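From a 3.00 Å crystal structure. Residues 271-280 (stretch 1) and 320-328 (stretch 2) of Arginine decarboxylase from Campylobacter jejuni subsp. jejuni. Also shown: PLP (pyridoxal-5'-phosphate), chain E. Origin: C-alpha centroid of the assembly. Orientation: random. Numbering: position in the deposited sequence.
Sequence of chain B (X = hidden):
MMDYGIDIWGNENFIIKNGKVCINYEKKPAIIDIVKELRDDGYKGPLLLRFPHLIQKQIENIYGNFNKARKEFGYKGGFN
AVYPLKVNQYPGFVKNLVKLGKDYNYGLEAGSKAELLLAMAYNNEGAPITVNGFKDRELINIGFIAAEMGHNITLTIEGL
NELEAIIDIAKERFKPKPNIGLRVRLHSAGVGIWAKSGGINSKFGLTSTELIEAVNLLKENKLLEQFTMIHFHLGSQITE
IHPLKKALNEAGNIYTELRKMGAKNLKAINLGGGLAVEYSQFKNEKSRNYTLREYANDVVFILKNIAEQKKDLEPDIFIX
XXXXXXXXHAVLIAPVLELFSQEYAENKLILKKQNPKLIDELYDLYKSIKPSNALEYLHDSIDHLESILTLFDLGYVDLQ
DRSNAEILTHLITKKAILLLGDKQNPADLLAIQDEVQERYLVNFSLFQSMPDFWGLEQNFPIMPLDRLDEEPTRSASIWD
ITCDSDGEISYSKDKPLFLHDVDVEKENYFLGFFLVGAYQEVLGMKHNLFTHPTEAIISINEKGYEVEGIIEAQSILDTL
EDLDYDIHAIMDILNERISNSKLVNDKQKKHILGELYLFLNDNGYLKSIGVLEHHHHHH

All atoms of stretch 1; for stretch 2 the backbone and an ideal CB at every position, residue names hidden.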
ATOM      1  N   LEU B 271      23.954  -8.635 -11.285  1.00 37.23           N
ATOM      2  CA  LEU B 271      23.511  -9.205 -10.002  1.00 37.97           C
ATOM      3  C   LEU B 271      22.139  -8.717  -9.578  1.00 37.87           C
ATOM      4  O   LEU B 271      21.529  -9.279  -8.670  1.00 36.35           O
ATOM      5  CB  LEU B 271      24.481  -8.835  -8.893  1.00 37.50           C
ATOM      6  CG  LEU B 271      25.933  -9.084  -9.228  1.00 39.97           C
ATOM      7  CD1 LEU B 271      26.787  -8.666  -8.049  1.00 42.72           C
ATOM      8  CD2 LEU B 271      26.113 -10.557  -9.552  1.00 38.58           C
ATOM      9  N   GLY B 272      21.672  -7.653 -10.217  1.00 35.68           N
ATOM     10  CA  GLY B 272      20.382  -7.118  -9.862  1.00 32.98           C
ATOM     11  C   GLY B 272      20.440  -6.331  -8.566  1.00 37.95           C
ATOM     12  O   GLY B 272      21.486  -5.789  -8.187  1.00 37.77           O
ATOM     13  N   GLY B 273      19.308  -6.262  -7.874  1.00 39.02           N
ATOM     14  CA  GLY B 273      19.271  -5.529  -6.620  1.00 39.95           C
ATOM     15  C   GLY B 273      19.517  -6.442  -5.448  1.00 40.20           C
ATOM     16  O   GLY B 273      20.036  -7.551  -5.616  1.00 43.32           O
ATOM     17  N   GLY B 274      19.152  -5.984  -4.256  1.00 36.64           N
ATOM     18  CA  GLY B 274      19.339  -6.817  -3.074  1.00 32.84           C
ATOM     19  C   GLY B 274      20.224  -6.240  -1.987  1.00 30.12           C
ATOM     20  O   GLY B 274      20.083  -6.604  -0.823  1.00 29.74           O
ATOM     21  N   LEU B 275      21.148  -5.364  -2.373  1.00 30.83           N
ATOM     22  CA  LEU B 275      22.041  -4.724  -1.422  1.00 30.28           C
ATOM     23  C   LEU B 275      21.113  -4.139  -0.373  1.00 33.48           C
ATOM     24  O   LEU B 275      20.281  -3.280  -0.690  1.00 34.52           O
ATOM     25  CB  LEU B 275      22.805  -3.602  -2.110  1.00 38.37           C
ATOM     26  CG  LEU B 275      24.201  -3.294  -1.579  1.00 36.13           C
ATOM     27  CD1 LEU B 275      24.623  -1.926  -2.099  1.00 28.93           C
ATOM     28  CD2 LEU B 275      24.202  -3.318  -0.059  1.00 34.40           C
ATOM     29  N   ALA B 276      21.240  -4.608   0.867  1.00 32.07           N
ATOM     30  CA  ALA B 276      20.374  -4.140   1.945  1.00 28.13           C
ATOM     31  C   ALA B 276      20.762  -2.776   2.501  1.00 29.99           C
ATOM     32  O   ALA B 276      21.893  -2.316   2.349  1.00 30.34           O
ATOM     33  CB  ALA B 276      20.336  -5.174   3.056  1.00 15.86           C
ATOM     34  N   VAL B 277      19.803  -2.125   3.147  1.00 34.00           N
ATOM     35  CA  VAL B 277      20.039  -0.817   3.757  1.00 37.65           C
ATOM     36  C   VAL B 277      19.894  -0.955   5.272  1.00 38.25           C
ATOM     37  O   VAL B 277      19.058  -1.723   5.743  1.00 29.50           O
ATOM     38  CB  VAL B 277      19.015   0.229   3.236  1.00 34.47           C
ATOM     39  CG1 VAL B 277      18.987   1.448   4.143  1.00 27.19           C
ATOM     40  CG2 VAL B 277      19.381   0.647   1.821  1.00 24.36           C
ATOM     41  N   GLU B 278      20.707  -0.231   6.034  1.00 37.41           N
ATOM     42  CA  GLU B 278      20.594  -0.312   7.484  1.00 42.20           C
ATOM     43  C   GLU B 278      19.498   0.623   8.004  1.00 40.10           C
ATOM     44  O   GLU B 278      19.658   1.841   7.973  1.00 40.60           O
ATOM     45  CB  GLU B 278      21.915   0.044   8.154  1.00 41.98           C
ATOM     46  CG  GLU B 278      21.861  -0.180   9.654  1.00 42.46           C
ATOM     47  CD  GLU B 278      21.465  -1.613   9.985  1.00 47.30           C
ATOM     48  OE1 GLU B 278      22.229  -2.539   9.617  1.00 36.84           O
ATOM     49  OE2 GLU B 278      20.389  -1.810  10.595  1.00 45.71           O
ATOM     50  N   TYR B 279      18.399   0.046   8.483  1.00 39.30           N
ATOM     51  CA  TYR B 279      17.255   0.812   8.982  1.00 40.36           C
ATOM     52  C   TYR B 279      17.170   0.816  10.505  1.00 41.69           C
ATOM     53  O   TYR B 279      16.510   1.663  11.111  1.00 44.89           O
ATOM     54  CB  TYR B 279      15.962   0.226   8.403  1.00 34.04           C
ATOM     55  CG  TYR B 279      15.728   0.530   6.933  1.00 41.29           C
ATOM     56  CD1 TYR B 279      15.217   1.760   6.536  1.00 41.66           C
ATOM     57  CD2 TYR B 279      15.993  -0.418   5.944  1.00 42.59           C
ATOM     58  CE1 TYR B 279      14.966   2.044   5.197  1.00 42.27           C
ATOM     59  CE2 TYR B 279      15.746  -0.147   4.590  1.00 39.84           C
ATOM     60  CZ  TYR B 279      15.230   1.089   4.230  1.00 43.32           C
ATOM     61  OH  TYR B 279      14.959   1.390   2.903  1.00 48.42           O
ATOM     62  N   SER B 280      17.837  -0.153  11.113  1.00 46.33           N
ATOM     63  CA  SER B 280      17.845  -0.287  12.555  1.00 43.35           C
ATOM     64  C   SER B 280      18.433   0.919  13.269  1.00 46.59           C
ATOM     65  O   SER B 280      19.490   1.415  12.888  1.00 47.95           O
ATOM     66  CB  SER B 280      18.639  -1.512  12.947  1.00 41.38           C
ATOM     67  OG  SER B 280      18.937  -1.444  14.322  1.00 53.15           O
ATOM     68  N   UNK B 320      22.191  -3.573  -9.758  1.00 42.61           N
ATOM     69  CA  UNK B 320      21.034  -2.691  -9.901  1.00 43.26           C
ATOM     70  C   UNK B 320      20.442  -2.384  -8.517  1.00 44.53           C
ATOM     71  O   UNK B 320      19.244  -2.530  -8.285  1.00 42.59           O
ATOM     72  CB  UNK B 320      19.980  -3.326 -10.810  1.00 43.26           C
ATOM     73  N   UNK B 321      21.308  -1.957  -7.604  1.00 44.14           N
ATOM     74  CA  UNK B 321      20.918  -1.620  -6.247  1.00 43.50           C
ATOM     75  C   UNK B 321      20.286  -0.246  -6.238  1.00 44.14           C
ATOM     76  O   UNK B 321      20.974   0.765  -6.390  1.00 49.10           O
ATOM     77  CB  UNK B 321      22.117  -1.673  -5.298  1.00 43.50           C
ATOM     78  N   UNK B 322      18.973  -0.206  -6.071  1.00 39.94           N
ATOM     79  CA  UNK B 322      18.289   1.067  -6.044  1.00 38.87           C
ATOM     80  C   UNK B 322      18.037   1.525  -4.624  1.00 38.52           C
ATOM     81  O   UNK B 322      18.338   2.660  -4.259  1.00 43.01           O
ATOM     82  CB  UNK B 322      16.969   0.979  -6.813  1.00 38.87           C
ATOM     83  N   UNK B 323      17.485   0.640  -3.806  1.00 36.50           N
ATOM     84  CA  UNK B 323      17.189   0.994  -2.430  1.00 30.77           C
ATOM     85  C   UNK B 323      18.390   1.648  -1.747  1.00 31.53           C
ATOM     86  O   UNK B 323      18.264   2.692  -1.114  1.00 35.37           O
ATOM     87  CB  UNK B 323      16.752  -0.248  -1.651  1.00 30.77           C
ATOM     88  N   UNK B 324      19.558   1.041  -1.900  1.00 29.57           N
ATOM     89  CA  UNK B 324      20.776   1.540  -1.283  1.00 31.04           C
ATOM     90  C   UNK B 324      21.097   2.991  -1.623  1.00 37.71           C
ATOM     91  O   UNK B 324      21.377   3.815  -0.736  1.00 40.54           O
ATOM     92  CB  UNK B 324      21.952   0.654  -1.698  1.00 31.04           C
ATOM     93  N   UNK B 325      21.044   3.314  -2.907  1.00 37.80           N
ATOM     94  CA  UNK B 325      21.371   4.659  -3.362  1.00 34.14           C
ATOM     95  C   UNK B 325      20.260   5.689  -3.150  1.00 30.07           C
ATOM     96  O   UNK B 325      20.525   6.892  -3.031  1.00 26.88           O
ATOM     97  CB  UNK B 325      21.729   4.610  -4.849  1.00 34.14           C
ATOM     98  N   UNK B 326      19.021   5.227  -3.050  1.00 25.31           N
ATOM     99  CA  UNK B 326      17.920   6.165  -2.879  1.00 29.43           C
ATOM    100  C   UNK B 326      17.362   6.349  -1.462  1.00 31.91           C
ATOM    101  O   UNK B 326      16.777   7.384  -1.152  1.00 36.63           O
ATOM    102  CB  UNK B 326      16.773   5.719  -3.788  1.00 29.43           C
ATOM    103  N   UNK B 327      17.567   5.367  -0.598  1.00 29.04           N
ATOM    104  CA  UNK B 327      17.036   5.427   0.753  1.00 30.98           C
ATOM    105  C   UNK B 327      17.226   6.712   1.582  1.00 32.82           C
ATOM    106  O   UNK B 327      16.250   7.370   1.906  1.00 37.89           O
ATOM    107  CB  UNK B 327      17.662   4.272   1.536  1.00 30.98           C
ATOM    108  N   UNK B 328      18.461   7.070   1.926  1.00 38.18           N
ATOM    109  CA  UNK B 328      18.720   8.246   2.769  1.00 37.51           C
ATOM    110  C   UNK B 328      18.570   9.636   2.171  1.00 36.31           C
ATOM    111  O   UNK B 328      18.625  10.624   2.894  1.00 34.74           O
ATOM    112  CB  UNK B 328      20.151   8.138   3.299  1.00 37.51           C
TER
HETATM  113  N1  PLP E 701      16.646  -5.222 -10.299  1.00 67.11           N
HETATM  114  C2  PLP E 701      15.485  -5.679 -10.779  1.00 70.31           C
HETATM  115  C2A PLP E 701      15.489  -6.507 -12.036  1.00 59.62           C
HETATM  116  C3  PLP E 701      14.260  -5.364 -10.119  1.00 76.36           C
HETATM  117  O3  PLP E 701      13.064  -5.826 -10.612  1.00 79.52           O
HETATM  118  C4  PLP E 701      14.318  -4.567  -8.897  1.00 71.86           C
HETATM  119  C4A PLP E 701      13.087  -4.216  -8.159  1.00 51.54           C
HETATM  120  C5  PLP E 701      15.615  -4.109  -8.444  1.00 70.40           C
HETATM  121  C6  PLP E 701      16.749  -4.477  -9.182  1.00 71.54           C
HETATM  122  C5A PLP E 701      15.775  -3.253  -7.179  1.00 64.15           C
HETATM  123  O4P PLP E 701      16.257  -4.036  -6.071  1.00 52.96           O
HETATM  124  P   PLP E 701      16.414  -3.056  -4.788  1.00 35.39           P
HETATM  125  O1P PLP E 701      17.169  -3.771  -3.743  1.00 54.51           O
HETATM  126  O2P PLP E 701      17.206  -1.718  -5.171  1.00 37.56           O
HETATM  127  O3P PLP E 701      14.972  -2.672  -4.214  1.00 39.43           O

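Position 320 lies beside the glycine run of stretch 1, its amide directed at the carbonyl of Gly272 (N to O, 2.8 Å), a hydrogen bond that any residue but proline could make. Its CA-to-CB bond runs sideways, with the ideal CB 3.8 Å from Gly272 C, and the pyridine nitrogen of PLP lies within reach of a longer side chain. An acidic or polar group would suit that nitrogen. The residue is Glu320; its m, t side chain extends past Gly272 and brings OE1 to 2.9 Å from PLP N1.

At 321 the ideal CB also points sideways, 3.8 Å from Leu275 CB. Close packing against Leu275 favours something small, whether alanine, serine, cysteine or threonine. It is Ser321, whose OG rests 3.5 Å from Leu275 CB.

At 322 CA-to-CB points away from stretch 1, and an ideal CB would be crowded by PLP O2P at 3.2 Å. Glycine is the natural expectation, although phi of -98° does not demand it. Gly322 is found, and its N donates a very short hydrogen bond of 2.5 Å to PLP O2P.

Position 323 is helical, and its N donates to the same PLP O2P at 2.7 Å. Here CA-to-CB points toward stretch 1, with Val277 CG2 4.4 Å and Tyr279 OH 5.2 Å from the ideal CB. A long chain with an aliphatic stem and a polar end could use both; a medium-sized apolar residue would meet the valine alone. Arg323 does the former: CG lies 3.7 Å from Val277 CG2, and NH2 donates to Tyr279 OH at 3.0 Å, with the hydroxyl near the guanidinium plane.

The ideal CB of 324 points sideways, yet it lies only 3.7 Å from Leu275 CD1 and 4.4 Å from Val277 CG2. This apolar setting suits leucine, isoleucine, methionine or an aromatic. Phe324 fills it, placing one ring face under Leu275 CD1, 3.7 Å from the ring centroid in a CH-pi contact; Val277 CG2 reaches its CA at 3.5 Å.

Positions 325 and 326 have nothing of stretch 1 near their ideal CB atoms, so many helix-compatible residues would serve. They are Val325 and Ala326.

At 327 CA-to-CB again points toward stretch 1, the ideal CB lying 4.0 Å from Val277 CG2 and 4.2 Å from Tyr279 OH. With both already close, a small side chain suffices. The methyl of Ala327 packs on the valine.

Position 328 points sideways without contact; it is Asn328.

Stretch 2 (320-328) ESGRFVAAN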
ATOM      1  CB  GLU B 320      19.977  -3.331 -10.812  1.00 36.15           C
ATOM      2  CG  GLU B 320      20.521  -3.840 -12.148  1.00 47.95           C
ATOM      3  CD  GLU B 320      19.443  -4.453 -13.056  1.00 49.44           C
ATOM      4  OE1 GLU B 320      18.475  -5.044 -12.533  1.00 42.39           O
ATOM      5  OE2 GLU B 320      19.574  -4.355 -14.300  1.00 50.89           O
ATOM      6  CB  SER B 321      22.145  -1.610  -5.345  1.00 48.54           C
ATOM      7  OG  SER B 321      22.868  -2.817  -5.501  1.00 72.03           O
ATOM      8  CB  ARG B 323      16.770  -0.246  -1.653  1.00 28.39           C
ATOM      9  CG  ARG B 323      16.406   0.032  -0.216  1.00 23.05           C
ATOM     10  CD  ARG B 323      16.290  -1.267   0.538  1.00 28.79           C
ATOM     11  NE  ARG B 323      15.137  -2.064   0.134  1.00 26.06           N
ATOM     12  CZ  ARG B 323      13.906  -1.869   0.594  1.00 30.39           C
ATOM     13  NH1 ARG B 323      12.914  -2.633   0.178  1.00 35.03           N
ATOM     14  NH2 ARG B 323      13.665  -0.907   1.473  1.00 32.51           N
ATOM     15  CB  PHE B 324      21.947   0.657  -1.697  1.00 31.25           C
ATOM     16  CG  PHE B 324      23.208   0.967  -0.979  1.00 28.04           C
ATOM     17  CD1 PHE B 324      23.476   0.388   0.253  1.00 25.11           C
ATOM     18  CD2 PHE B 324      24.118   1.871  -1.517  1.00 28.98           C
ATOM     19  CE1 PHE B 324      24.635   0.705   0.953  1.00 27.31           C
ATOM     20  CE2 PHE B 324      25.278   2.199  -0.832  1.00 28.90           C
ATOM     21  CZ  PHE B 324      25.540   1.615   0.410  1.00 33.05           C
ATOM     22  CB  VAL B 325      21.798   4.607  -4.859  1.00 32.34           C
ATOM     23  CG1 VAL B 325      20.619   4.297  -5.732  1.00 31.53           C
ATOM     24  CG2 VAL B 325      22.445   5.896  -5.259  1.00 36.48           C
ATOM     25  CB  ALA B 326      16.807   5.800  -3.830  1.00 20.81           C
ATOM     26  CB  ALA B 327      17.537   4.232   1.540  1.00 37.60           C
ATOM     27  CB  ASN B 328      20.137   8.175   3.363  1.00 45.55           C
ATOM     28  CG  ASN B 328      21.224   8.493   2.335  1.00 41.72           C
ATOM     29  OD1 ASN B 328      22.370   8.777   2.689  1.00 37.51           O
ATOM     30  ND2 ASN B 328      20.866   8.436   1.056  1.00 47.20           N
TER
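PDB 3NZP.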